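Local coordinates for protein FAM179B (Mus musculus, PDB 5DN7) that binds microtubules and promotes their polymerization through its TOG regions, takes part in cilium formation and is required for control of cilium length, at residues Val82-Leu87 / Leu121-Glu126; Pro107-Ser112 / Lys129-Leu134; Val115-Lys120 / His153-Val158; Arg157-Val162 / Asp193-Val198. One frame throughout, in Å; residues are numbered along the deposited sequence. Where two conformers were deposited one is given.

Interaction 1: residues Val82-Leu87 / Leu121-Glu126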
loop_
_atom_site.group_PDB
_atom_site.type_symbol
_atom_site.label_atom_id
_atom_site.label_comp_id
_atom_site.label_asym_id
_atom_site.label_seq_id
_atom_site.Cartn_x
_atom_site.Cartn_y
_atom_site.Cartn_z
ATOM N N VAL A 82 -7.935 -8.766 15.673
ATOM C CA VAL A 82 -7.360 -7.602 16.334
ATOM C C VAL A 82 -6.637 -6.732 15.311
ATOM O O VAL A 82 -6.818 -5.527 15.286
ATOM C CB VAL A 82 -6.384 -7.997 17.455
ATOM C CG1 VAL A 82 -5.669 -6.768 17.983
ATOM C CG2 VAL A 82 -7.130 -8.694 18.576
ATOM N N VAL A 83 -5.832 -7.355 14.459
ATOM C CA VAL A 83 -5.156 -6.616 13.407
ATOM C C VAL A 83 -6.168 -5.874 12.535
ATOM O O VAL A 83 -6.003 -4.685 12.256
ATOM C CB VAL A 83 -4.299 -7.546 12.532
ATOM C CG1 VAL A 83 -3.704 -6.776 11.369
ATOM C CG2 VAL A 83 -3.207 -8.183 13.365
ATOM N N HIS A 84 -7.232 -6.577 12.142
ATOM C CA HIS A 84 -8.275 -6.011 11.293
ATOM C C HIS A 84 -8.925 -4.798 11.950
ATOM O O HIS A 84 -9.035 -3.724 11.327
ATOM C CB HIS A 84 -9.343 -7.069 10.958
ATOM C CG HIS A 84 -10.515 -6.516 10.208
ATOM N ND1 HIS A 84 -11.721 -6.232 10.815
ATOM C CD2 HIS A 84 -10.653 -6.158 8.908
ATOM C CE1 HIS A 84 -12.553 -5.730 9.918
ATOM N NE2 HIS A 84 -11.932 -5.672 8.752
ATOM N N GLY A 85 -9.332 -4.958 13.208
ATOM C CA GLY A 85 -9.937 -3.857 13.939
ATOM C C GLY A 85 -9.003 -2.662 14.101
ATOM O O GLY A 85 -9.419 -1.498 14.002
ATOM N N THR A 86 -7.730 -2.941 14.357
ATOM C CA THR A 86 -6.750 -1.870 14.501
ATOM C C THR A 86 -6.613 -1.125 13.176
ATOM O O THR A 86 -6.612 0.086 13.165
ATOM C CB THR A 86 -5.391 -2.402 14.938
ATOM O OG1 THR A 86 -5.533 -3.141 16.158
ATOM C CG2 THR A 86 -4.412 -1.266 15.148
ATOM N N LEU A 87 -6.526 -1.858 12.068
ATOM C CA LEU A 87 -6.476 -1.253 10.739
ATOM C C LEU A 87 -7.686 -0.375 10.481
ATOM O O LEU A 87 -7.562 0.681 9.871
ATOM C CB LEU A 87 -6.367 -2.318 9.649
ATOM C CG LEU A 87 -4.986 -2.936 9.499
ATOM C CD1 LEU A 87 -4.991 -4.082 8.507
ATOM C CD2 LEU A 87 -4.002 -1.843 9.061
ATOM N N LEU A 121 -8.296 -11.329 2.948
ATOM C CA LEU A 121 -9.058 -10.335 2.238
ATOM C C LEU A 121 -9.552 -9.206 3.151
ATOM O O LEU A 121 -9.534 -8.057 2.730
ATOM C CB LEU A 121 -10.229 -11.001 1.503
ATOM C CG LEU A 121 -11.126 -10.137 0.617
ATOM C CD1 LEU A 121 -11.633 -10.930 -0.605
ATOM C CD2 LEU A 121 -12.317 -9.603 1.428
ATOM N N VAL A 122 -9.999 -9.484 4.375
ATOM C CA VAL A 122 -10.500 -8.367 5.212
ATOM C C VAL A 122 -9.371 -7.342 5.519
ATOM O O VAL A 122 -9.543 -6.086 5.463
ATOM C CB VAL A 122 -11.148 -8.879 6.540
ATOM C CG1 VAL A 122 -12.567 -9.418 6.292
ATOM C CG2 VAL A 122 -10.284 -9.915 7.202
ATOM N N ILE A 123 -8.191 -7.902 5.770
ATOM C CA ILE A 123 -6.995 -7.116 5.980
ATOM C C ILE A 123 -6.697 -6.258 4.755
ATOM O O ILE A 123 -6.613 -5.042 4.867
ATOM C CB ILE A 123 -5.799 -8.023 6.316
ATOM C CG1 ILE A 123 -6.043 -8.699 7.661
ATOM C CG2 ILE A 123 -4.501 -7.236 6.340
ATOM C CD1 ILE A 123 -6.574 -7.766 8.709
ATOM N N LYS A 124 -6.562 -6.898 3.596
ATOM C CA LYS A 124 -6.316 -6.206 2.336
ATOM C C LYS A 124 -7.359 -5.107 2.039
ATOM O O LYS A 124 -7.003 -4.034 1.538
ATOM C CB LYS A 124 -6.266 -7.214 1.188
ATOM C CG LYS A 124 -6.054 -6.567 -0.163
ATOM C CD LYS A 124 -5.772 -7.596 -1.249
ATOM C CE LYS A 124 -5.887 -6.936 -2.623
ATOM N NZ LYS A 124 -5.966 -7.922 -3.769
ATOM N N GLN A 125 -8.626 -5.349 2.373
ATOM C CA GLN A 125 -9.649 -4.304 2.265
ATOM C C GLN A 125 -9.211 -3.059 3.039
ATOM O O GLN A 125 -9.180 -1.925 2.499
ATOM C CB GLN A 125 -11.002 -4.775 2.805
ATOM C CG GLN A 125 -11.854 -5.531 1.821
ATOM C CD GLN A 125 -13.101 -6.117 2.467
ATOM O OE1 GLN A 125 -13.295 -6.012 3.685
ATOM N NE2 GLN A 125 -13.940 -6.765 1.660
ATOM N N GLU A 126 -8.866 -3.277 4.309
ATOM C CA GLU A 126 -8.493 -2.108 5.101
ATOM C C GLU A 126 -7.188 -1.435 4.641
ATOM O O GLU A 126 -7.121 -0.192 4.561
ATOM C CB GLU A 126 -8.407 -2.478 6.581
ATOM C CG GLU A 126 -9.748 -2.965 7.125
ATOM C CD GLU A 126 -10.855 -1.934 6.943
ATOM O OE1 GLU A 126 -10.569 -0.718 7.023
ATOM O OE2 GLU A 126 -12.020 -2.333 6.716
HETATM O O HOH W 1 -12.472 -4.962 6.176
#
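His84, Leu87, Ile123 and Glu126 carry a largely buried helix-to-helix contact between the predicted repeats HEAT 5 and HEAT 6 of the TOG 2 solenoid. Helices 80-97 and 121-138 run nearly parallel, their local axes 16° apart and 9.4 Å at closest approach. Such side-by-side stacking of equivalent helices is how a HEAT array is built. Ile123 is the apolar centre. Its CD1 comes up against the base of His84, 3.6 Å from CB, and also meets Val83 CG1. Its CG2 branch faces Leu87 CD1 at 3.9 Å. The Ile123 and Leu87 side chains cross at about a right angle. One turn further on, the helices touch at the root of their side chains, Leu87 CB to Glu126 CB at 3.7 Å. The His84 ring reaches across to the second helix, CG anti to the backbone N (chi1 174°). Its CD2 edge lies by Val122, with the carbonyl O near the ring plane. The Glu126 carboxylate stands almost perpendicular to this ring, and its OE2 has a salt bridge to Lys129. A water joins the polar ends: it lies in the ring plane 2.7 Å from His84 NE2, and hydrogen-bonds to Gln125 OE1 and Glu126 OE2.

Interaction 2: residues Pro107-Ser112 / Lys129-Leu134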
loop_
_atom_site.group_PDB
_atom_site.type_symbol
_atom_site.label_atom_id
_atom_site.label_comp_id
_atom_site.label_asym_id
_atom_site.label_seq_id
_atom_site.Cartn_x
_atom_site.Cartn_y
_atom_site.Cartn_z
ATOM N N PRO A 107 5.327 6.828 9.512
ATOM C CA PRO A 107 4.694 5.907 10.457
ATOM C C PRO A 107 3.468 5.177 9.887
ATOM O O PRO A 107 3.374 3.962 10.040
ATOM C CB PRO A 107 4.288 6.830 11.612
ATOM C CG PRO A 107 5.308 7.874 11.614
ATOM C CD PRO A 107 5.680 8.105 10.160
ATOM N N VAL A 108 2.548 5.890 9.248
ATOM C CA VAL A 108 1.351 5.233 8.733
ATOM C C VAL A 108 1.753 4.226 7.650
ATOM O O VAL A 108 1.224 3.113 7.607
ATOM C CB VAL A 108 0.310 6.243 8.194
ATOM C CG1 VAL A 108 -0.847 5.516 7.476
ATOM C CG2 VAL A 108 -0.245 7.084 9.329
ATOM N N ILE A 109 2.715 4.586 6.801
ATOM C CA ILE A 109 3.153 3.635 5.775
ATOM C C ILE A 109 3.894 2.420 6.380
ATOM O O ILE A 109 3.712 1.305 5.909
ATOM C CB ILE A 109 4.028 4.318 4.689
ATOM C CG1 ILE A 109 3.130 5.069 3.705
ATOM C CG2 ILE A 109 4.841 3.290 3.904
ATOM C CD1 ILE A 109 3.879 5.690 2.502
ATOM N N ALA A 110 4.692 2.612 7.430
ATOM C CA ALA A 110 5.363 1.464 8.047
ATOM C C ALA A 110 4.307 0.517 8.636
ATOM O O ALA A 110 4.347 -0.732 8.432
ATOM C CB ALA A 110 6.340 1.915 9.117
ATOM N N ALA A 111 3.342 1.126 9.328
ATOM C CA ALA A 111 2.224 0.370 9.894
ATOM C C ALA A 111 1.500 -0.419 8.811
ATOM O O ALA A 111 1.170 -1.589 8.993
ATOM C CB ALA A 111 1.255 1.291 10.619
ATOM N N SER A 112 1.277 0.201 7.666
ATOM C CA SER A 112 0.532 -0.472 6.614
ATOM C C SER A 112 1.344 -1.570 5.917
ATOM O O SER A 112 0.794 -2.603 5.496
ATOM C CB SER A 112 0.033 0.555 5.612
ATOM O OG SER A 112 -0.797 1.495 6.285
ATOM N N LYS A 129 -7.790 0.607 1.523
ATOM C CA LYS A 129 -8.428 1.887 1.893
ATOM C C LYS A 129 -7.394 2.903 2.372
ATOM O O LYS A 129 -7.352 4.072 1.903
ATOM C CB LYS A 129 -9.487 1.690 2.981
ATOM C CG LYS A 129 -10.780 1.035 2.501
ATOM C CD LYS A 129 -11.594 0.590 3.713
ATOM C CE LYS A 129 -12.888 -0.068 3.307
ATOM N NZ LYS A 129 -13.408 -0.866 4.453
ATOM N N ILE A 130 -6.532 2.454 3.287
ATOM C CA ILE A 130 -5.516 3.370 3.811
ATOM C C ILE A 130 -4.603 3.934 2.711
ATOM O O ILE A 130 -4.454 5.155 2.592
ATOM C CB ILE A 130 -4.666 2.701 4.897
ATOM C CG1 ILE A 130 -5.527 2.459 6.131
ATOM C CG2 ILE A 130 -3.529 3.608 5.297
ATOM C CD1 ILE A 130 -5.062 1.318 6.985
ATOM N N PHE A 131 -4.000 3.067 1.900
ATOM C CA PHE A 131 -3.085 3.549 0.865
ATOM C C PHE A 131 -3.763 4.502 -0.145
ATOM O O PHE A 131 -3.129 5.459 -0.591
ATOM C CB PHE A 131 -2.429 2.373 0.121
ATOM C CG PHE A 131 -1.265 1.756 0.859
ATOM C CD1 PHE A 131 -0.099 2.474 1.059
ATOM C CD2 PHE A 131 -1.340 0.457 1.356
ATOM C CE1 PHE A 131 0.971 1.918 1.744
ATOM C CE2 PHE A 131 -0.263 -0.110 2.035
ATOM C CZ PHE A 131 0.897 0.630 2.232
ATOM N N LEU A 132 -5.027 4.244 -0.505
ATOM C CA LEU A 132 -5.705 5.129 -1.436
ATOM C C LEU A 132 -5.972 6.479 -0.796
ATOM O O LEU A 132 -5.833 7.526 -1.461
ATOM C CB LEU A 132 -7.016 4.515 -1.944
ATOM C CG LEU A 132 -6.773 3.406 -2.978
ATOM C CD1 LEU A 132 -8.005 2.502 -3.178
ATOM C CD2 LEU A 132 -6.310 4.023 -4.289
ATOM N N LYS A 133 -6.343 6.478 0.486
ATOM C CA LYS A 133 -6.494 7.759 1.183
ATOM C C LYS A 133 -5.160 8.550 1.186
ATOM O O LYS A 133 -5.125 9.756 0.857
ATOM C CB LYS A 133 -6.992 7.538 2.613
ATOM C CG LYS A 133 -7.510 8.800 3.276
ATOM C CD LYS A 133 -8.683 9.373 2.474
ATOM C CE LYS A 133 -9.267 10.633 3.089
ATOM N NZ LYS A 133 -10.689 10.809 2.613
ATOM N N LEU A 134 -4.074 7.855 1.539
ATOM C CA LEU A 134 -2.752 8.467 1.542
ATOM C C LEU A 134 -2.450 9.097 0.190
ATOM O O LEU A 134 -2.038 10.245 0.123
ATOM C CB LEU A 134 -1.657 7.457 1.890
ATOM C CG LEU A 134 -1.572 6.913 3.323
ATOM C CD1 LEU A 134 -0.355 6.004 3.462
ATOM C CD2 LEU A 134 -1.542 8.024 4.366
#
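Helices 105-114 and 121-138 pack antiparallel here, their local axes 154° apart and 10.8 Å at closest approach. They are the two helices of one HEAT repeat, predicted as HEAT 6, and the contact is its buried interior. Val108, Ile109 and Ser112 face Ile130, Phe131 and Leu134. Val108 CG1 meets two partners, Ile130 CG2 at 3.9 Å and Leu134 CD2 at 4.1 Å. Leu134 CD1 reaches further, to Ile109 CG1 at 3.6 Å. Ser112 is the polar member of this apolar layer. Its OG stands beside the backbone N (chi1 -59°) and donates to Val108 O at 2.9 Å, which satisfies the hydroxyl within its own helix. Ser112 N reaches the same oxygen from the opposite face of the carbonyl plane. An alanine here keeps CB against the ring but lacks OG, and would probably open a small gap beside Ile130 CG2 and leave Val108 O with one donor fewer. Phe131 also packs on Leu147 and Ile165, which ties this pair of helices to the next repeat. The tip of its ring approaches Ser112 obliquely, with CZ 3.5 Å and CE2 3.7 Å from CB.

Interaction 3: residues Val115-Lys120 / His153-Val158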
loop_
_atom_site.group_PDB
_atom_site.type_symbol
_atom_site.label_atom_id
_atom_site.label_comp_id
_atom_site.label_asym_id
_atom_site.label_seq_id
_atom_site.Cartn_x
_atom_site.Cartn_y
_atom_site.Cartn_z
ATOM N N VAL A 115 1.284 -5.200 7.712
ATOM C CA VAL A 115 0.178 -6.137 7.529
ATOM C C VAL A 115 0.052 -6.651 6.089
ATOM O O VAL A 115 -0.841 -7.430 5.793
ATOM C CB VAL A 115 -1.185 -5.514 7.945
ATOM C CG1 VAL A 115 -1.176 -5.157 9.425
ATOM C CG2 VAL A 115 -1.551 -4.301 7.050
ATOM N N LEU A 116 0.933 -6.222 5.193
ATOM C CA LEU A 116 0.891 -6.720 3.822
ATOM C C LEU A 116 1.263 -8.208 3.711
ATOM O O LEU A 116 0.949 -8.861 2.704
ATOM C CB LEU A 116 1.821 -5.915 2.938
ATOM C CG LEU A 116 1.588 -4.425 2.702
ATOM C CD1 LEU A 116 2.615 -3.988 1.681
ATOM C CD2 LEU A 116 0.177 -4.128 2.219
ATOM N N ALA A 117 1.960 -8.725 4.723
ATOM C CA ALA A 117 2.325 -10.131 4.765
ATOM C C ALA A 117 1.113 -10.998 5.030
ATOM O O ALA A 117 1.148 -12.213 4.798
ATOM C CB ALA A 117 3.376 -10.383 5.837
ATOM N N ASP A 118 0.050 -10.375 5.528
ATOM C CA ASP A 118 -1.128 -11.111 5.955
ATOM C C ASP A 118 -2.077 -11.315 4.780
ATOM O O ASP A 118 -2.654 -10.365 4.253
ATOM C CB ASP A 118 -1.829 -10.377 7.105
ATOM C CG ASP A 118 -3.021 -11.155 7.660
ATOM O OD1 ASP A 118 -3.304 -12.281 7.170
ATOM O OD2 ASP A 118 -3.666 -10.647 8.606
ATOM N N ASN A 119 -2.236 -12.570 4.387
ATOM C CA ASN A 119 -2.887 -12.916 3.144
ATOM C C ASN A 119 -4.411 -12.988 3.267
ATOM O O ASN A 119 -5.036 -13.884 2.707
ATOM C CB ASN A 119 -2.340 -14.266 2.651
ATOM C CG ASN A 119 -2.674 -14.530 1.203
ATOM O OD1 ASN A 119 -2.647 -13.614 0.380
ATOM N ND2 ASN A 119 -3.026 -15.779 0.880
ATOM N N LYS A 120 -5.013 -12.068 4.008
ATOM C CA LYS A 120 -6.450 -12.154 4.246
ATOM C C LYS A 120 -7.184 -11.002 3.592
ATOM O O LYS A 120 -6.754 -9.845 3.669
ATOM C CB LYS A 120 -6.754 -12.206 5.748
ATOM C CG LYS A 120 -6.230 -13.486 6.415
ATOM C CD LYS A 120 -6.542 -13.512 7.898
ATOM C CE LYS A 120 -6.140 -14.856 8.543
ATOM N NZ LYS A 120 -4.679 -15.143 8.443
ATOM N N HIS A 153 12.158 -5.986 0.865
ATOM C CA HIS A 153 11.616 -6.704 2.005
ATOM C C HIS A 153 11.749 -8.204 1.876
ATOM O O HIS A 153 11.579 -8.738 0.814
ATOM C CB HIS A 153 10.188 -6.311 2.254
ATOM C CG HIS A 153 9.674 -6.675 3.596
ATOM N ND1 HIS A 153 9.358 -7.898 3.925
ATOM C CD2 HIS A 153 9.397 -5.901 4.689
ATOM C CE1 HIS A 153 8.931 -7.911 5.159
ATOM N NE2 HIS A 153 8.957 -6.685 5.623
ATOM N N LYS A 154 12.081 -8.887 2.950
ATOM C CA LYS A 154 12.306 -10.337 2.854
ATOM C C LYS A 154 11.028 -11.188 2.684
ATOM O O LYS A 154 11.112 -12.355 2.295
ATOM C CB LYS A 154 13.088 -10.846 4.068
ATOM C CG LYS A 154 12.319 -10.909 5.371
ATOM C CD LYS A 154 13.173 -11.650 6.384
ATOM C CE LYS A 154 12.513 -11.766 7.736
ATOM N NZ LYS A 154 13.474 -12.378 8.699
ATOM N N HIS A 155 9.857 -10.637 2.976
ATOM C CA HIS A 155 8.619 -11.398 2.752
ATOM C C HIS A 155 8.103 -11.150 1.329
ATOM O O HIS A 155 7.812 -10.014 0.961
ATOM C CB HIS A 155 7.554 -11.035 3.784
ATOM C CG HIS A 155 6.509 -12.096 3.975
ATOM N ND1 HIS A 155 5.735 -12.582 2.935
ATOM C CD2 HIS A 155 6.102 -12.767 5.082
ATOM C CE1 HIS A 155 4.911 -13.502 3.393
ATOM N NE2 HIS A 155 5.105 -13.627 4.697
ATOM N N SER A 156 8.022 -12.199 0.517
ATOM C CA SER A 156 7.608 -12.032 -0.870
ATOM C C SER A 156 6.152 -11.519 -1.047
ATOM O O SER A 156 5.837 -10.899 -2.077
ATOM C CB SER A 156 7.809 -13.344 -1.643
ATOM O OG SER A 156 7.065 -14.400 -1.082
ATOM N N ARG A 157 5.269 -11.724 -0.071
ATOM C CA ARG A 157 3.927 -11.152 -0.211
ATOM C C ARG A 157 3.967 -9.628 -0.068
ATOM O O ARG A 157 3.181 -8.922 -0.706
ATOM C CB ARG A 157 2.929 -11.733 0.794
ATOM C CG ARG A 157 1.495 -11.276 0.481
ATOM C CD ARG A 157 0.453 -11.783 1.461
ATOM N NE ARG A 157 -0.451 -10.709 1.865
ATOM C CZ ARG A 157 -1.486 -10.286 1.145
ATOM N NH1 ARG A 157 -1.759 -10.860 -0.021
ATOM N NH2 ARG A 157 -2.251 -9.297 1.596
ATOM N N VAL A 158 4.888 -9.119 0.750
ATOM C CA VAL A 158 5.097 -7.681 0.862
ATOM C C VAL A 158 5.490 -7.127 -0.497
ATOM O O VAL A 158 4.907 -6.154 -0.954
ATOM C CB VAL A 158 6.186 -7.331 1.909
ATOM C CG1 VAL A 158 6.615 -5.865 1.780
ATOM C CG2 VAL A 158 5.669 -7.625 3.302
#
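Leu116 and Ala117 lead the contact of the loop before helix 121-138 with the start of helix 156-172. Leu116 CB lies 4.2 Å from Val158 CG2. The Leu116 carbonyl O faces the Arg157 side chain. The modelled NE-to-O hydrogen bond is very short and strongly bent, and Arg157 has two conformers, so its details are doubtful. Ala117 places CB over one face of the His155 ring, 3.9 Å from the centroid and 18° off the normal, a CH-pi contact offset toward the rim. His155 has a second task. It is the N-cap residue of helix 156-172, and its ND1 accepts from Arg157 N at 3.2 Å in the ring plane. At Asp118 the chain turns its carbonyl toward the guanidinium, with O 2.9 Å from Arg157 NH2 in one of its two conformers. In the same conformer Asn119 CA lies over the centre of one guanidinium face, 3.5 Å above the plane, and the Asn119 amide is turned 59° from that group. The long Arg157 side chain there lies against a run of backbone from Leu116 to Asn119. An N-capped helix start is here packed on the interhelical loop of the preceding repeat, joining predicted HEAT 6 and HEAT 7 in the TOG 2 solenoid.

Interaction 4: residues Arg157-Val162 / Asp193-Val198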
loop_
_atom_site.group_PDB
_atom_site.type_symbol
_atom_site.label_atom_id
_atom_site.label_comp_id
_atom_site.label_asym_id
_atom_site.label_seq_id
_atom_site.Cartn_x
_atom_site.Cartn_y
_atom_site.Cartn_z
ATOM N N ARG A 157 5.269 -11.724 -0.071
ATOM C CA ARG A 157 3.927 -11.152 -0.211
ATOM C C ARG A 157 3.967 -9.628 -0.068
ATOM O O ARG A 157 3.181 -8.922 -0.706
ATOM C CB ARG A 157 2.929 -11.733 0.794
ATOM C CG ARG A 157 1.495 -11.276 0.481
ATOM C CD ARG A 157 0.453 -11.783 1.461
ATOM N NE ARG A 157 -0.451 -10.709 1.865
ATOM C CZ ARG A 157 -1.486 -10.286 1.145
ATOM N NH1 ARG A 157 -1.759 -10.860 -0.021
ATOM N NH2 ARG A 157 -2.251 -9.297 1.596
ATOM N N VAL A 158 4.888 -9.119 0.750
ATOM C CA VAL A 158 5.097 -7.681 0.862
ATOM C C VAL A 158 5.490 -7.127 -0.497
ATOM O O VAL A 158 4.907 -6.154 -0.954
ATOM C CB VAL A 158 6.186 -7.331 1.909
ATOM C CG1 VAL A 158 6.615 -5.865 1.780
ATOM C CG2 VAL A 158 5.669 -7.625 3.302
ATOM N N ARG A 159 6.461 -7.765 -1.146
ATOM C CA ARG A 159 6.924 -7.319 -2.460
ATOM C C ARG A 159 5.782 -7.346 -3.491
ATOM O O ARG A 159 5.560 -6.375 -4.247
ATOM C CB ARG A 159 8.114 -8.184 -2.918
ATOM C CG ARG A 159 9.283 -8.193 -1.891
ATOM C CD ARG A 159 10.616 -8.576 -2.498
ATOM N NE ARG A 159 10.619 -9.909 -3.098
ATOM C CZ ARG A 159 10.754 -11.050 -2.411
ATOM N NH1 ARG A 159 10.880 -11.032 -1.086
ATOM N NH2 ARG A 159 10.759 -12.216 -3.057
ATOM N N GLU A 160 5.070 -8.473 -3.505
ATOM C CA GLU A 160 3.932 -8.669 -4.396
ATOM C C GLU A 160 2.896 -7.542 -4.260
ATOM O O GLU A 160 2.495 -6.946 -5.247
ATOM C CB GLU A 160 3.268 -10.013 -4.122
ATOM C CG GLU A 160 2.335 -10.465 -5.241
ATOM C CD GLU A 160 1.380 -11.610 -4.831
ATOM O OE1 GLU A 160 1.702 -12.412 -3.916
ATOM O OE2 GLU A 160 0.297 -11.708 -5.454
ATOM N N GLU A 161 2.491 -7.268 -3.022
ATOM C CA GLU A 161 1.522 -6.225 -2.726
ATOM C C GLU A 161 2.029 -4.808 -2.968
ATOM O O GLU A 161 1.240 -3.938 -3.300
ATOM C CB GLU A 161 1.063 -6.353 -1.281
ATOM C CG GLU A 161 0.107 -7.518 -1.101
ATOM C CD GLU A 161 -1.127 -7.379 -1.989
ATOM O OE1 GLU A 161 -2.096 -6.709 -1.571
ATOM O OE2 GLU A 161 -1.130 -7.944 -3.106
ATOM N N VAL A 162 3.330 -4.567 -2.788
ATOM C CA VAL A 162 3.917 -3.299 -3.200
ATOM C C VAL A 162 3.652 -3.089 -4.688
ATOM O O VAL A 162 3.159 -2.021 -5.118
ATOM C CB VAL A 162 5.442 -3.250 -2.936
ATOM C CG1 VAL A 162 6.069 -2.078 -3.695
ATOM C CG2 VAL A 162 5.720 -3.133 -1.446
ATOM N N ASP A 193 12.293 -11.142 -9.831
ATOM C CA ASP A 193 12.170 -11.638 -8.473
ATOM C C ASP A 193 12.203 -13.171 -8.500
ATOM O O ASP A 193 11.844 -13.781 -9.510
ATOM C CB ASP A 193 10.880 -11.119 -7.834
ATOM C CG ASP A 193 10.878 -11.236 -6.318
ATOM O OD1 ASP A 193 10.579 -12.331 -5.785
ATOM O OD2 ASP A 193 11.152 -10.223 -5.642
ATOM N N SER A 194 12.655 -13.782 -7.403
ATOM C CA SER A 194 12.710 -15.236 -7.293
ATOM C C SER A 194 11.310 -15.844 -7.292
ATOM O O SER A 194 11.125 -17.006 -7.660
ATOM C CB SER A 194 13.445 -15.655 -6.013
ATOM O OG SER A 194 12.715 -15.260 -4.858
ATOM N N LYS A 195 10.326 -15.052 -6.872
ATOM C CA LYS A 195 8.971 -15.558 -6.717
ATOM C C LYS A 195 8.058 -15.206 -7.893
ATOM O O LYS A 195 7.885 -14.041 -8.260
ATOM C CB LYS A 195 8.366 -15.050 -5.406
ATOM C CG LYS A 195 9.205 -15.389 -4.185
ATOM C CD LYS A 195 9.382 -16.888 -4.047
ATOM C CE LYS A 195 8.039 -17.529 -3.864
ATOM N NZ LYS A 195 8.098 -18.985 -4.137
ATOM N N ARG A 196 7.447 -16.242 -8.450
ATOM C CA ARG A 196 6.620 -16.130 -9.640
ATOM C C ARG A 196 5.533 -15.053 -9.546
ATOM O O ARG A 196 5.316 -14.328 -10.498
ATOM C CB ARG A 196 5.981 -17.492 -9.954
ATOM C CG ARG A 196 5.105 -17.462 -11.189
ATOM C CD ARG A 196 4.859 -18.838 -11.782
ATOM N NE ARG A 196 4.228 -19.750 -10.837
ATOM C CZ ARG A 196 2.971 -19.652 -10.413
ATOM N NH1 ARG A 196 2.189 -18.662 -10.829
ATOM N NH2 ARG A 196 2.495 -20.543 -9.554
ATOM N N ARG A 197 4.870 -14.948 -8.401
ATOM C CA ARG A 197 3.777 -13.998 -8.195
ATOM C C ARG A 197 4.217 -12.540 -8.270
ATOM O O ARG A 197 3.458 -11.644 -8.708
ATOM C CB ARG A 197 3.122 -14.253 -6.840
ATOM C CG ARG A 197 2.158 -15.413 -6.852
ATOM C CD ARG A 197 1.960 -16.013 -5.463
ATOM N NE ARG A 197 1.105 -17.188 -5.549
ATOM C CZ ARG A 197 0.847 -18.011 -4.540
ATOM N NH1 ARG A 197 1.378 -17.796 -3.338
ATOM N NH2 ARG A 197 0.048 -19.053 -4.740
ATOM N N VAL A 198 5.447 -12.305 -7.830
ATOM C CA VAL A 198 5.991 -10.965 -7.859
ATOM C C VAL A 198 6.267 -10.629 -9.309
ATOM O O VAL A 198 5.931 -9.552 -9.763
ATOM C CB VAL A 198 7.233 -10.855 -6.982
ATOM C CG1 VAL A 198 7.795 -9.437 -6.993
ATOM C CG2 VAL A 198 6.866 -11.290 -5.567
HETATM O O HOH W 2 0.768 -12.078 -8.872
#
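Asp193 OD1 accepts two hydrogen bonds, one from Arg159 NH2 across the contact and one from Lys195 N in its own loop. The bond from Arg159 NH2 is 2.7 Å long and almost straight, 177° at the hydrogen, and uses the syn lone pair of OD1. The bond from Lys195 N to Asp193 OD1, 2.9 Å, uses the anti lone pair of that oxygen and closes an Asx turn just before helix 196-213. The other carboxylate oxygen, OD2, takes Arg159 NE at 2.6 Å. Arg159 therefore grips Asp193 side-on in a two-pronged salt bridge, the guanidinium and carboxylate planes only 19° apart. A bend in the Arg159 chain at chi3 (-60°) sets NE toward the carboxylate. The third nitrogen, NH1, bonds to His153 O. An alanine in place of Asp193 would probably leave Arg159 without its charge partner and the turn at Lys195 N without its acceptor.

Next to the ion pair, Val198 CG2 lies 4.1 Å from Glu160 CB. The extended Glu160 chain passes Arg197, its OE1 3.7 Å from Arg197 CB. A water donates to Arg197 O at 2.7 Å and weakly to Glu160 OE2. Paired charge, an Asx turn and a small apolar patch together join predicted repeats HEAT 7 and HEAT 8. The shared carboxylate is likely to couple the arginine's position to the shape of the loop.

The four contacts follow the TOG 2 solenoid from predicted repeat HEAT 5 to HEAT 8. Interactions 1 and 2 share helix 121-138, with centres about 12 Å apart. Interaction 2 lies within one repeat, while the other three join successive repeats. Interaction 3 alternates along the chain with both interactions 1 and 2, and it touches both: Val115 packs on Val83 and Leu87, and Leu116 on Phe131. Interactions 3 and 4 share Arg157 and Val158 on helix 156-172, with centres about 9 Å apart. Interaction 4 comes after interactions 1 and 2 in sequence. The contacts thus form a continuous chain of helix and loop junctions through this microtubule-interacting domain.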